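Local coordinates for protein putative esterase (Bacteroides intestinalis DSM 17393, PDB 5VOL) that is a carbohydrate esterase of family 1 that acts as a ferulic acid esterase, probably on arabinoxylan, and binds calcium, at residues 215-229 with 242-256. Sequence-based numbering, arbitrary orientation.
Sequences WFVDCGDDDFLLDRN and PCQFRVRDGGHDWEY. With CA (calcium ion), chain Q; CA (calcium ion), chain B.
Val217 CG1 packs against Phe245 CD1 (3.6 Å) on the last two parallel strands of an alpha/beta-hydrolase sheet, 215-218 and 244-246, joined by a beta-alpha-beta crossover; the loops that follow them carry the probable catalytic residues. On the other face of the sheet, Gln244 CB lies over the Phe216 ring, 3.9 Å from its centroid. Further along, the Arg248 chain bends at its third torsion (chi3 -75°), which brings NE to Asp218 OD1 (3.0 Å) and NH2 to OD2 (2.9 Å), a side-on grip with the two planes 50° apart; Tyr160 also bonds OD2. Arg248 NH2 lies over one face of the Tyr256 ring, toward its rim. A leucine in place of Arg248 would probably leave the buried Asp218 carboxylate without its countercharge and that ring face without its cover. Asp221, Asp222 and Asp249 bind a calcium ion shared with Gln244 of a second subunit, and Asp221 OD1 also accepts from Gly250 N (3.1 Å). Asp223, His252 and Ser139 are consistent with a Ser-His-Asp triad, Ser139 OG meeting His252 NE2. Phe224 drives its edge into the imidazole face, T-shaped at 84°, and Asp223 OD2 takes His252 ND1 in the ring plane at 2.8 Å, while OD1 receives Leu225 N on its anti lone pair, an Asx turn.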
loop_
_atom_site.group_PDB
_atom_site.type_symbol
_atom_site.label_atom_id
_atom_site.label_comp_id
_atom_site.label_asym_id
_atom_site.label_seq_id
_atom_site.Cartn_x
_atom_site.Cartn_y
_atom_site.Cartn_z
ATOM N N TRP C 215 17.356 -4.717 -11.985
ATOM C CA TRP C 215 17.624 -3.472 -11.255
ATOM C C TRP C 215 16.366 -2.828 -10.674
ATOM O O TRP C 215 15.337 -2.755 -11.338
ATOM C CB TRP C 215 18.313 -2.455 -12.171
ATOM C CG TRP C 215 19.513 -2.985 -12.902
ATOM C CD1 TRP C 215 19.515 -3.647 -14.092
ATOM C CD2 TRP C 215 20.894 -2.863 -12.508
ATOM N NE1 TRP C 215 20.801 -3.949 -14.465
ATOM C CE2 TRP C 215 21.667 -3.486 -13.509
ATOM C CE3 TRP C 215 21.541 -2.292 -11.410
ATOM C CZ2 TRP C 215 23.067 -3.564 -13.444
ATOM C CZ3 TRP C 215 22.941 -2.363 -11.345
ATOM C CH2 TRP C 215 23.682 -3.005 -12.356
ATOM N N PHE C 216 16.462 -2.344 -9.442
ATOM C CA PHE C 216 15.355 -1.641 -8.788
ATOM C C PHE C 216 15.936 -0.403 -8.097
ATOM O O PHE C 216 16.810 -0.527 -7.244
ATOM C CB PHE C 216 14.655 -2.567 -7.783
ATOM C CG PHE C 216 13.230 -2.178 -7.448
ATOM C CD1 PHE C 216 12.942 -0.971 -6.818
ATOM C CD2 PHE C 216 12.179 -3.048 -7.739
ATOM C CE1 PHE C 216 11.632 -0.624 -6.490
ATOM C CE2 PHE C 216 10.866 -2.715 -7.417
ATOM C CZ PHE C 216 10.582 -1.493 -6.797
ATOM N N VAL C 217 15.472 0.779 -8.487
ATOM C CA VAL C 217 15.936 2.037 -7.905
ATOM C C VAL C 217 14.802 2.729 -7.145
ATOM O O VAL C 217 13.725 2.980 -7.699
ATOM C CB VAL C 217 16.495 2.960 -8.994
ATOM C CG1 VAL C 217 16.872 4.323 -8.414
ATOM C CG2 VAL C 217 17.702 2.275 -9.665
ATOM N N ASP C 218 15.054 3.044 -5.877
ATOM C CA ASP C 218 14.013 3.509 -4.952
ATOM C C ASP C 218 14.532 4.709 -4.160
ATOM O O ASP C 218 15.444 4.540 -3.356
ATOM C CB ASP C 218 13.633 2.355 -4.016
ATOM C CG ASP C 218 12.492 2.674 -3.080
ATOM O OD1 ASP C 218 11.780 3.685 -3.266
ATOM O OD2 ASP C 218 12.296 1.860 -2.150
ATOM N N CYS C 219 13.963 5.902 -4.382
ATOM C CA CYS C 219 14.486 7.147 -3.775
ATOM C C CYS C 219 13.381 8.182 -3.550
ATOM O O CYS C 219 12.549 8.408 -4.432
ATOM C CB CYS C 219 15.583 7.748 -4.656
ATOM S SG CYS C 219 16.431 9.213 -3.946
ATOM N N GLY C 220 13.374 8.803 -2.371
ATOM C CA GLY C 220 12.272 9.652 -1.944
ATOM C C GLY C 220 12.208 11.005 -2.621
ATOM O O GLY C 220 13.229 11.543 -3.046
ATOM N N ASP C 221 11.016 11.589 -2.681
ATOM C CA ASP C 221 10.861 12.857 -3.382
ATOM C C ASP C 221 11.593 14.002 -2.670
ATOM O O ASP C 221 11.938 14.998 -3.307
ATOM C CB ASP C 221 9.366 13.196 -3.610
ATOM C CG ASP C 221 8.589 13.499 -2.328
ATOM O OD1 ASP C 221 8.982 13.067 -1.229
ATOM O OD2 ASP C 221 7.529 14.166 -2.451
ATOM N N ASP C 222 11.872 13.851 -1.379
ATOM C CA ASP C 222 12.548 14.915 -0.639
ATOM C C ASP C 222 14.030 14.615 -0.362
ATOM O O ASP C 222 14.663 15.292 0.442
ATOM C CB ASP C 222 11.827 15.189 0.686
ATOM C CG ASP C 222 10.355 15.502 0.496
ATOM O OD1 ASP C 222 10.024 16.366 -0.351
ATOM O OD2 ASP C 222 9.530 14.863 1.185
ATOM N N ASP C 223 14.577 13.618 -1.046
ATOM C CA ASP C 223 15.965 13.213 -0.864
ATOM C C ASP C 223 16.950 14.069 -1.661
ATOM O O ASP C 223 16.723 14.342 -2.837
ATOM C CB ASP C 223 16.129 11.743 -1.275
ATOM C CG ASP C 223 17.347 11.108 -0.671
ATOM O OD1 ASP C 223 18.476 11.531 -1.010
ATOM O OD2 ASP C 223 17.185 10.167 0.135
ATOM N N PHE C 224 18.058 14.466 -1.032
ATOM C CA PHE C 224 19.076 15.264 -1.724
ATOM C C PHE C 224 19.779 14.454 -2.813
ATOM O O PHE C 224 20.412 15.025 -3.690
ATOM C CB PHE C 224 20.092 15.844 -0.723
ATOM C CG PHE C 224 21.134 14.859 -0.246
ATOM C CD1 PHE C 224 20.770 13.718 0.441
ATOM C CD2 PHE C 224 22.483 15.104 -0.451
ATOM C CE1 PHE C 224 21.729 12.815 0.897
ATOM C CE2 PHE C 224 23.449 14.208 0.005
ATOM C CZ PHE C 224 23.065 13.057 0.676
ATOM N N LEU C 225 19.629 13.127 -2.791
ATOM C CA LEU C 225 20.201 12.295 -3.845
ATOM C C LEU C 225 19.198 11.928 -4.951
ATOM O O LEU C 225 19.523 11.136 -5.836
ATOM C CB LEU C 225 20.806 11.015 -3.246
ATOM C CG LEU C 225 22.162 11.202 -2.559
ATOM C CD1 LEU C 225 22.599 9.958 -1.792
ATOM C CD2 LEU C 225 23.208 11.562 -3.607
ATOM N N LEU C 226 18.001 12.510 -4.918
ATOM C CA LEU C 226 16.987 12.211 -5.932
ATOM C C LEU C 226 17.494 12.531 -7.340
ATOM O O LEU C 226 17.337 11.734 -8.260
ATOM C CB LEU C 226 15.683 12.974 -5.659
ATOM C CG LEU C 226 14.587 12.779 -6.728
ATOM C CD1 LEU C 226 14.142 11.326 -6.846
ATOM C CD2 LEU C 226 13.371 13.654 -6.461
ATOM N N ASP C 227 18.124 13.688 -7.507
ATOM C CA ASP C 227 18.525 14.116 -8.843
ATOM C C ASP C 227 19.530 13.159 -9.494
ATOM O O ASP C 227 19.438 12.890 -10.700
ATOM C CB ASP C 227 19.082 15.546 -8.790
ATOM C CG ASP C 227 17.980 16.596 -8.716
ATOM O OD1 ASP C 227 16.783 16.217 -8.691
ATOM O OD2 ASP C 227 18.301 17.805 -8.678
ATOM N N ARG C 228 20.471 12.627 -8.717
ATOM C CA ARG C 228 21.431 11.668 -9.267
ATOM C C ARG C 228 20.789 10.314 -9.579
ATOM O O ARG C 228 21.215 9.616 -10.500
ATOM C CB ARG C 228 22.602 11.449 -8.311
ATOM C CG ARG C 228 23.495 12.662 -8.127
ATOM C CD ARG C 228 23.997 13.201 -9.446
ATOM N NE ARG C 228 25.103 14.148 -9.255
ATOM C CZ ARG C 228 25.368 15.162 -10.071
ATOM N NH1 ARG C 228 24.612 15.376 -11.144
ATOM N NH2 ARG C 228 26.390 15.973 -9.812
ATOM N N ASN C 229 19.804 9.918 -8.780
ATOM C CA ASN C 229 19.130 8.639 -9.030
ATOM C C ASN C 229 18.287 8.750 -10.289
ATOM O O ASN C 229 18.146 7.791 -11.047
ATOM C CB ASN C 229 18.283 8.219 -7.826
ATOM C CG ASN C 229 19.098 7.517 -6.778
ATOM O OD1 ASN C 229 19.417 6.336 -6.918
ATOM N ND2 ASN C 229 19.498 8.255 -5.740
ATOM N N PRO C 242 16.461 -2.668 -18.798
ATOM C CA PRO C 242 15.271 -2.699 -17.933
ATOM C C PRO C 242 15.595 -2.382 -16.473
ATOM O O PRO C 242 16.540 -2.940 -15.911
ATOM C CB PRO C 242 14.772 -4.137 -18.086
ATOM C CG PRO C 242 15.166 -4.498 -19.509
ATOM C CD PRO C 242 16.548 -3.863 -19.662
ATOM N N CYS C 243 14.802 -1.493 -15.885
ATOM C CA CYS C 243 15.036 -1.000 -14.536
ATOM C C CYS C 243 13.714 -0.498 -13.934
ATOM O O CYS C 243 12.995 0.238 -14.593
ATOM C CB CYS C 243 16.076 0.129 -14.569
ATOM S SG CYS C 243 16.640 0.725 -12.962
ATOM N N GLN C 244 13.386 -0.904 -12.708
ATOM C CA GLN C 244 12.249 -0.302 -12.011
ATOM C C GLN C 244 12.713 0.961 -11.291
ATOM O O GLN C 244 13.806 0.984 -10.724
ATOM C CB GLN C 244 11.626 -1.270 -11.000
ATOM C CG GLN C 244 11.065 -2.555 -11.601
ATOM C CD GLN C 244 9.971 -2.291 -12.629
ATOM O OE1 GLN C 244 9.135 -1.413 -12.443
ATOM N NE2 GLN C 244 9.981 -3.051 -13.721
ATOM N N PHE C 245 11.876 1.993 -11.299
ATOM C CA PHE C 245 12.180 3.241 -10.595
ATOM C C PHE C 245 10.963 3.620 -9.752
ATOM O O PHE C 245 9.849 3.653 -10.265
ATOM C CB PHE C 245 12.531 4.347 -11.601
ATOM C CG PHE C 245 13.010 5.649 -10.972
ATOM C CD1 PHE C 245 13.898 5.645 -9.910
ATOM C CD2 PHE C 245 12.570 6.872 -11.463
ATOM C CE1 PHE C 245 14.337 6.845 -9.332
ATOM C CE2 PHE C 245 13.015 8.082 -10.902
ATOM C CZ PHE C 245 13.893 8.068 -9.835
ATOM N N ARG C 246 11.164 3.844 -8.454
ATOM C CA ARG C 246 10.102 4.368 -7.598
ATOM C C ARG C 246 10.564 5.617 -6.885
ATOM O O ARG C 246 11.647 5.642 -6.329
ATOM C CB ARG C 246 9.650 3.342 -6.549
ATOM C CG ARG C 246 9.305 1.956 -7.128
ATOM C CD ARG C 246 7.950 1.907 -7.856
ATOM N NE ARG C 246 7.744 0.546 -8.343
ATOM C CZ ARG C 246 8.112 0.119 -9.546
ATOM N NH1 ARG C 246 8.661 0.961 -10.414
ATOM N NH2 ARG C 246 7.924 -1.154 -9.888
ATOM N N VAL C 247 9.719 6.637 -6.883
ATOM C CA VAL C 247 9.956 7.802 -6.051
ATOM C C VAL C 247 8.771 7.828 -5.101
ATOM O O VAL C 247 7.650 8.092 -5.522
ATOM C CB VAL C 247 10.046 9.095 -6.868
ATOM C CG1 VAL C 247 10.194 10.316 -5.940
ATOM C CG2 VAL C 247 11.195 9.008 -7.895
ATOM N N ARG C 248 9.018 7.476 -3.842
ATOM C CA ARG C 248 7.975 7.481 -2.828
ATOM C C ARG C 248 8.095 8.726 -1.959
ATOM O O ARG C 248 9.079 9.461 -2.065
ATOM C CB ARG C 248 8.060 6.218 -1.983
ATOM C CG ARG C 248 7.983 4.950 -2.839
ATOM C CD ARG C 248 8.029 3.695 -1.984
ATOM N NE ARG C 248 9.363 3.391 -1.468
ATOM C CZ ARG C 248 9.699 3.389 -0.183
ATOM N NH1 ARG C 248 8.818 3.715 0.750
ATOM N NH2 ARG C 248 10.933 3.056 0.176
ATOM N N ASP C 249 7.098 8.974 -1.112
ATOM C CA ASP C 249 7.193 10.078 -0.159
ATOM C C ASP C 249 8.367 9.860 0.816
ATOM O O ASP C 249 8.520 8.786 1.390
ATOM C CB ASP C 249 5.889 10.234 0.623
ATOM C CG ASP C 249 5.846 11.523 1.452
ATOM O OD1 ASP C 249 6.436 12.544 1.029
ATOM O OD2 ASP C 249 5.210 11.519 2.520
ATOM N N GLY C 250 9.181 10.890 1.009
ATOM C CA GLY C 250 10.164 10.853 2.071
ATOM C C GLY C 250 11.553 11.337 1.706
ATOM O O GLY C 250 11.831 11.708 0.572
ATOM N N GLY C 251 12.442 11.303 2.690
ATOM C CA GLY C 251 13.804 11.748 2.479
ATOM C C GLY C 251 14.848 10.707 2.822
ATOM O O GLY C 251 14.609 9.501 2.742
ATOM N N HIS C 252 16.024 11.196 3.202
ATOM C CA HIS C 252 17.186 10.360 3.448
ATOM C C HIS C 252 17.078 9.855 4.872
ATOM O O HIS C 252 17.822 10.301 5.743
ATOM C CB HIS C 252 18.487 11.168 3.249
ATOM C CG HIS C 252 19.636 10.369 2.720
ATOM N ND1 HIS C 252 19.639 9.814 1.459
ATOM C CD2 HIS C 252 20.839 10.058 3.270
ATOM C CE1 HIS C 252 20.780 9.178 1.262
ATOM N NE2 HIS C 252 21.529 9.324 2.344
ATOM N N ASP C 253 16.156 8.930 5.126
ATOM C CA ASP C 253 15.888 8.542 6.506
ATOM C C ASP C 253 15.506 7.076 6.644
ATOM O O ASP C 253 15.206 6.402 5.651
ATOM C CB ASP C 253 14.790 9.438 7.098
ATOM C CG ASP C 253 13.487 9.357 6.315
ATOM O OD1 ASP C 253 12.904 8.257 6.265
ATOM O OD2 ASP C 253 13.046 10.384 5.750
ATOM N N TRP C 254 15.519 6.585 7.879
ATOM C CA TRP C 254 15.334 5.159 8.119
ATOM C C TRP C 254 13.896 4.679 7.946
ATOM O O TRP C 254 13.670 3.485 7.724
ATOM C CB TRP C 254 15.869 4.778 9.507
ATOM C CG TRP C 254 17.286 4.341 9.344
ATOM C CD1 TRP C 254 18.411 5.092 9.554
ATOM C CD2 TRP C 254 17.738 3.073 8.837
ATOM N NE1 TRP C 254 19.534 4.360 9.239
ATOM C CE2 TRP C 254 19.145 3.119 8.794
ATOM C CE3 TRP C 254 17.083 1.896 8.433
ATOM C CZ2 TRP C 254 19.917 2.034 8.364
ATOM C CZ3 TRP C 254 17.847 0.818 8.007
ATOM C CH2 TRP C 254 19.256 0.897 7.976
ATOM N N GLU C 255 12.920 5.577 7.997
ATOM C CA GLU C 255 11.574 5.135 7.638
ATOM C C GLU C 255 11.554 4.764 6.163
ATOM O O GLU C 255 10.880 3.820 5.766
ATOM C CB GLU C 255 10.513 6.202 7.937
ATOM C CG GLU C 255 10.092 6.257 9.397
ATOM C CD GLU C 255 9.499 4.949 9.901
ATOM O OE1 GLU C 255 8.378 4.570 9.471
ATOM O OE2 GLU C 255 10.158 4.278 10.733
ATOM N N TYR C 256 12.298 5.502 5.344
ATOM C CA TYR C 256 12.376 5.176 3.929
ATOM C C TYR C 256 13.058 3.815 3.689
ATOM O O TYR C 256 12.651 3.057 2.818
ATOM C CB TYR C 256 13.126 6.265 3.145
ATOM C CG TYR C 256 12.729 6.277 1.687
ATOM C CD1 TYR C 256 11.575 6.949 1.271
ATOM C CD2 TYR C 256 13.469 5.589 0.731
ATOM C CE1 TYR C 256 11.179 6.950 -0.068
ATOM C CE2 TYR C 256 13.074 5.583 -0.615
ATOM C CZ TYR C 256 11.928 6.266 -1.001
ATOM O OH TYR C 256 11.523 6.282 -2.324
HETATM CA CA CA Q . 7.271 14.446 -0.040
HETATM CA CA CA B . 8.080 -0.031 -14.150
HETATM O O HOH W 1 15.562 -4.984 -14.303
HETATM O O HOH W 2 15.051 8.638 -0.049
HETATM O O HOH W 3 7.582 16.887 -0.971
HETATM O O HOH W 4 10.307 -0.035 -15.456
HETATM O O HOH W 5 7.472 -2.082 -15.425
HETATM O O HOH W 6 6.731 15.428 2.242
#